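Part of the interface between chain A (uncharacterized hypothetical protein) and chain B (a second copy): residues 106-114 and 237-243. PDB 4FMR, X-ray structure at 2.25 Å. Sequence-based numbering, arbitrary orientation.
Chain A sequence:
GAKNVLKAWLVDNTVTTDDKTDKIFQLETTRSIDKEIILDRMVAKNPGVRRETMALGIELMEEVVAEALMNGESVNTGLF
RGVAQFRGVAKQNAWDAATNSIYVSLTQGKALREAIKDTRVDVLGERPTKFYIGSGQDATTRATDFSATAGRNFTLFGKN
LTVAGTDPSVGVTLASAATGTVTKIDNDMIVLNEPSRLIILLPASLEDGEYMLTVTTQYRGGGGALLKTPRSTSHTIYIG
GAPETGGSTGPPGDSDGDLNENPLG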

ATOM      1  N   LEU A 106      -2.481  -2.688   0.553  1.00 33.40           N
ATOM      2  CA  LEU A 106      -3.344  -1.904  -0.318  1.00 33.20           C
ATOM      3  C   LEU A 106      -2.628  -1.441  -1.553  1.00 33.74           C
ATOM      4  O   LEU A 106      -1.480  -1.002  -1.490  1.00 32.78           O
ATOM      5  N   THR A 107      -3.319  -1.539  -2.687  1.00 30.00           N
ATOM      6  CA  THR A 107      -2.767  -1.116  -3.960  1.00 30.14           C
ATOM      7  C   THR A 107      -3.769  -0.139  -4.574  1.00 34.09           C
ATOM      8  O   THR A 107      -4.946  -0.244  -4.293  1.00 34.14           O
ATOM      9  N   GLN A 108      -3.304   0.818  -5.386  1.00 31.64           N
ATOM     10  CA  GLN A 108      -4.203   1.793  -6.004  1.00 30.68           C
ATOM     11  C   GLN A 108      -5.235   1.075  -6.934  1.00 32.84           C
ATOM     12  O   GLN A 108      -4.933   0.067  -7.586  1.00 29.16           O
ATOM     13  N   GLY A 109      -6.454   1.607  -6.941  1.00 30.47           N
ATOM     14  CA  GLY A 109      -7.532   1.073  -7.757  1.00 30.18           C
ATOM     15  C   GLY A 109      -7.681   1.802  -9.084  1.00 33.04           C
ATOM     16  O   GLY A 109      -6.979   2.789  -9.355  1.00 31.15           O
ATOM     17  N   LYS A 110      -8.617   1.322  -9.904  1.00 29.73           N
ATOM     18  CA  LYS A 110      -8.869   1.858 -11.237  1.00 31.42           C
ATOM     19  C   LYS A 110      -9.156   3.391 -11.218  1.00 34.89           C
ATOM     20  O   LYS A 110      -8.655   4.094 -12.084  1.00 35.19           O
ATOM     21  N   ALA A 111      -9.958   3.888 -10.270  1.00 30.81           N
ATOM     22  CA  ALA A 111     -10.283   5.310 -10.194  1.00 30.56           C
ATOM     23  C   ALA A 111      -8.996   6.157  -9.982  1.00 34.09           C
ATOM     24  O   ALA A 111      -8.860   7.217 -10.591  1.00 33.74           O
ATOM     25  N   LEU A 112      -8.035   5.666  -9.182  1.00 30.71           N
ATOM     26  CA  LEU A 112      -6.769   6.385  -8.997  1.00 30.31           C
ATOM     27  C   LEU A 112      -5.899   6.309 -10.271  1.00 35.86           C
ATOM     28  O   LEU A 112      -5.363   7.326 -10.691  1.00 36.16           O
ATOM     29  N   ARG A 113      -5.803   5.143 -10.907  1.00 34.27           N
ATOM     30  CA  ARG A 113      -5.048   4.993 -12.152  1.00 35.40           C
ATOM     31  C   ARG A 113      -5.638   5.912 -13.259  1.00 38.95           C
ATOM     32  O   ARG A 113      -4.871   6.488 -14.036  1.00 39.11           O
ATOM     33  N   GLU A 114      -6.982   6.072 -13.308  1.00 35.35           N
ATOM     34  CA  GLU A 114      -7.615   6.955 -14.297  1.00 35.42           C
ATOM     35  C   GLU A 114      -7.333   8.429 -13.977  1.00 38.75           C
ATOM     36  O   GLU A 114      -7.118   9.217 -14.897  1.00 40.91           O
TER
ATOM     37  N   ILE B 237      -5.582 -12.849  -8.035  1.00 31.64           N
ATOM     38  CA  ILE B 237      -4.622 -11.825  -8.454  1.00 31.56           C
ATOM     39  C   ILE B 237      -5.375 -10.543  -8.783  1.00 34.03           C
ATOM     40  O   ILE B 237      -6.411 -10.576  -9.449  1.00 32.11           O
ATOM     41  N   TYR B 238      -4.823  -9.418  -8.361  1.00 30.85           N
ATOM     42  CA  TYR B 238      -5.399  -8.150  -8.763  1.00 30.00           C
ATOM     43  C   TYR B 238      -4.565  -7.594  -9.906  1.00 34.28           C
ATOM     44  O   TYR B 238      -3.344  -7.452  -9.784  1.00 31.96           O
ATOM     45  N   ILE B 239      -5.209  -7.262 -11.005  1.00 33.44           N
ATOM     46  CA  ILE B 239      -4.464  -6.701 -12.129  1.00 33.43           C
ATOM     47  C   ILE B 239      -4.822  -5.226 -12.271  1.00 37.68           C
ATOM     48  O   ILE B 239      -5.998  -4.865 -12.310  1.00 36.42           O
ATOM     49  N   GLY B 240      -3.791  -4.390 -12.303  1.00 34.86           N
ATOM     50  CA  GLY B 240      -3.938  -2.960 -12.510  1.00 34.88           C
ATOM     51  C   GLY B 240      -3.615  -2.692 -13.962  1.00 40.00           C
ATOM     52  O   GLY B 240      -2.693  -3.318 -14.509  1.00 38.45           O
ATOM     53  N   GLY B 241      -4.387  -1.794 -14.582  1.00 37.61           N
ATOM     54  CA  GLY B 241      -4.244  -1.421 -15.983  1.00 38.77           C
ATOM     55  C   GLY B 241      -2.822  -1.094 -16.400  1.00 45.97           C
ATOM     56  O   GLY B 241      -2.012  -0.640 -15.587  1.00 44.47           O
ATOM     57  N   ALA B 242      -2.517  -1.368 -17.676  1.00 47.09           N
ATOM     58  CA  ALA B 242      -1.221  -1.174 -18.324  1.00 48.84           C
ATOM     59  C   ALA B 242      -0.650   0.236 -18.072  1.00 58.90           C
ATOM     60  O   ALA B 242      -1.419   1.204 -18.065  1.00 59.11           O
ATOM     61  N   PRO B 243       0.680   0.385 -17.843  1.00 60.22           N
ATOM     62  CA  PRO B 243       1.227   1.751 -17.643  1.00 61.80           C
ATOM     63  C   PRO B 243       1.155   2.596 -18.941  1.00 68.75           C
ATOM     64  O   PRO B 243       1.124   2.041 -20.055  1.00 68.35           O
TER

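Side-chain packing where the end of a strand and the first turn of a helix in chain A (106-114) meet the end of a strand and the following loop in chain B (237-243); the two stretches bury 243 Å² between them, both sides summed. Van der Waals contacts: three side chains point toward the opposing stretch, T107(A), R113(A) and Y238(B). Y238(B), with chi1 t and chi2 80°, reaches to the strand-helix junction of chain A. T107(A), chi1 t, places its methyl against the ring, CG2 lying 3.7 Å from CD2 of Y238(B). The phenol tip rests on the N-cap residue, OH of Y238(B) being 3.6 Å from CA of G109(A). R113(A) (chi1 t, chi2 t, chi3 p, chi4 85°) lays one face of its guanidinium over G241(B), with NE 3.4 Å from CA of G241(B). This close approach depends on the glycine: an ideal CB there would fall 2.3 Å from CZ of R113(A), a clash. Q108(A) (chi1 p, chi2 t) and K110(A) (all four chi angles t) leave sideways, and the lysine's end leads away. Water-mediated contacts: no direct hydrogen bond crosses between the stretches, so waters make the polar links. OH of Y238(B) binds water 1 at 2.8 Å and water 2 at 2.7 Å. Water 1 also donates a weak bond to O of Q108(A) at 3.5 Å, whereas water 2 accepts from N of K110(A) at 3.1 Å, a first-turn amide. Water 3 accepts from NH1 of R113(A) at 2.9 Å and donates to O of A242(B) at 3.2 Å, spanning the 4.1 Å between NH1 and that oxygen. Charges: within chain A, NH2 of R113(A) and OE2 of E114(A) form a long salt bridge of 3.6 Å; the oxygen lies well out of the guanidinium plane, so the attraction is purely electrostatic.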

ATOM      1  CB  LEU A 106      -3.887  -0.672   0.429  1.00 33.70           C
ATOM      2  CG  LEU A 106      -4.657  -0.916   1.722  1.00 38.56           C
ATOM      3  CD1 LEU A 106      -4.707   0.333   2.533  1.00 38.79           C
ATOM      4  CD2 LEU A 106      -6.069  -1.408   1.438  1.00 41.26           C
ATOM      5  CB  THR A 107      -2.403  -2.316  -4.860  1.00 37.05           C
ATOM      6  OG1 THR A 107      -1.676  -1.814  -5.977  1.00 39.97           O
ATOM      7  CG2 THR A 107      -3.643  -3.106  -5.369  1.00 36.11           C
ATOM      8  CB  GLN A 108      -3.406   2.874  -6.762  1.00 31.90           C
ATOM      9  CG  GLN A 108      -2.824   2.416  -8.107  1.00 26.92           C
ATOM     10  CD  GLN A 108      -1.958   3.454  -8.758  1.00 39.10           C
ATOM     11  OE1 GLN A 108      -1.484   4.385  -8.119  1.00 35.84           O
ATOM     12  NE2 GLN A 108      -1.678   3.285 -10.043  1.00 30.27           N
ATOM     13  CB  LYS A 110     -10.035   1.113 -11.934  1.00 32.77           C
ATOM     14  CG  LYS A 110     -10.085   1.446 -13.418  1.00 45.37           C
ATOM     15  CD  LYS A 110     -11.300   0.893 -14.134  1.00 52.33           C
ATOM     16  CE  LYS A 110     -11.216   1.228 -15.608  1.00 50.93           C
ATOM     17  NZ  LYS A 110     -12.451   0.857 -16.332  1.00 55.20           N
ATOM     18  CB  ALA A 111     -11.299   5.572  -9.087  1.00 30.77           C
ATOM     19  CB  LEU A 112      -6.002   5.872  -7.777  1.00 29.62           C
ATOM     20  CG  LEU A 112      -6.714   6.130  -6.421  1.00 31.88           C
ATOM     21  CD1 LEU A 112      -5.852   5.624  -5.256  1.00 29.27           C
ATOM     22  CD2 LEU A 112      -7.093   7.623  -6.251  1.00 30.78           C
ATOM     23  CB  ARG A 113      -5.042   3.516 -12.602  1.00 35.75           C
ATOM     24  CG  ARG A 113      -4.111   3.271 -13.780  1.00 45.10           C
ATOM     25  CD  ARG A 113      -4.215   1.884 -14.373  1.00 49.52           C
ATOM     26  NE  ARG A 113      -5.535   1.600 -14.942  1.00 44.98           N
ATOM     27  CZ  ARG A 113      -5.921   1.918 -16.173  1.00 55.20           C
ATOM     28  NH1 ARG A 113      -5.102   2.571 -16.986  1.00 49.78           N
ATOM     29  NH2 ARG A 113      -7.130   1.579 -16.602  1.00 45.58           N
ATOM     30  CB  GLU A 114      -9.140   6.725 -14.384  1.00 36.91           C
ATOM     31  CG  GLU A 114      -9.581   5.377 -14.952  1.00 44.94           C
ATOM     32  CD  GLU A 114      -9.400   5.102 -16.437  1.00 75.76           C
ATOM     33  OE1 GLU A 114      -8.840   5.957 -17.161  1.00 58.82           O
ATOM     34  OE2 GLU A 114      -9.823   4.008 -16.877  1.00 81.09           O
TER
ATOM     35  CB  ILE B 237      -3.731 -12.310  -9.683  1.00 34.07           C
ATOM     36  CG1 ILE B 237      -2.578 -11.317 -10.033  1.00 33.34           C
ATOM     37  CG2 ILE B 237      -4.577 -12.610 -10.926  1.00 33.94           C
ATOM     38  CD1 ILE B 237      -1.439 -11.882 -11.032  1.00 35.73           C
ATOM     39  CB  TYR B 238      -5.509  -7.151  -7.610  1.00 29.71           C
ATOM     40  CG  TYR B 238      -6.005  -5.799  -8.086  1.00 29.62           C
ATOM     41  CD1 TYR B 238      -7.362  -5.573  -8.317  1.00 31.30           C
ATOM     42  CD2 TYR B 238      -5.116  -4.751  -8.328  1.00 29.07           C
ATOM     43  CE1 TYR B 238      -7.815  -4.354  -8.821  1.00 34.34           C
ATOM     44  CE2 TYR B 238      -5.555  -3.532  -8.842  1.00 29.67           C
ATOM     45  CZ  TYR B 238      -6.907  -3.331  -9.072  1.00 40.08           C
ATOM     46  OH  TYR B 238      -7.352  -2.110  -9.526  1.00 39.13           O
ATOM     47  CB  ILE B 239      -4.717  -7.514 -13.433  1.00 36.83           C
ATOM     48  CG1 ILE B 239      -4.124  -8.957 -13.258  1.00 36.90           C
ATOM     49  CG2 ILE B 239      -4.102  -6.777 -14.664  1.00 37.06           C
ATOM     50  CD1 ILE B 239      -4.466  -9.959 -14.243  1.00 43.82           C
ATOM     51  CB  ALA B 242      -1.364  -1.415 -19.822  1.00 49.72           C
ATOM     52  CB  PRO B 243       2.675   1.512 -17.193  1.00 63.32           C
ATOM     53  CG  PRO B 243       3.002   0.120 -17.591  1.00 67.16           C
ATOM     54  CD  PRO B 243       1.739  -0.650 -17.826  1.00 61.87           C
TER
HETATM   55  O   HOH W   1      -5.693  -0.317 -10.976  1.00 36.52           O
HETATM   56  O   HOH W   2      -9.851  -1.381  -9.020  1.00 39.55           O
HETATM   57  O   HOH W   3      -2.544   3.886 -16.787  1.00 48.03           O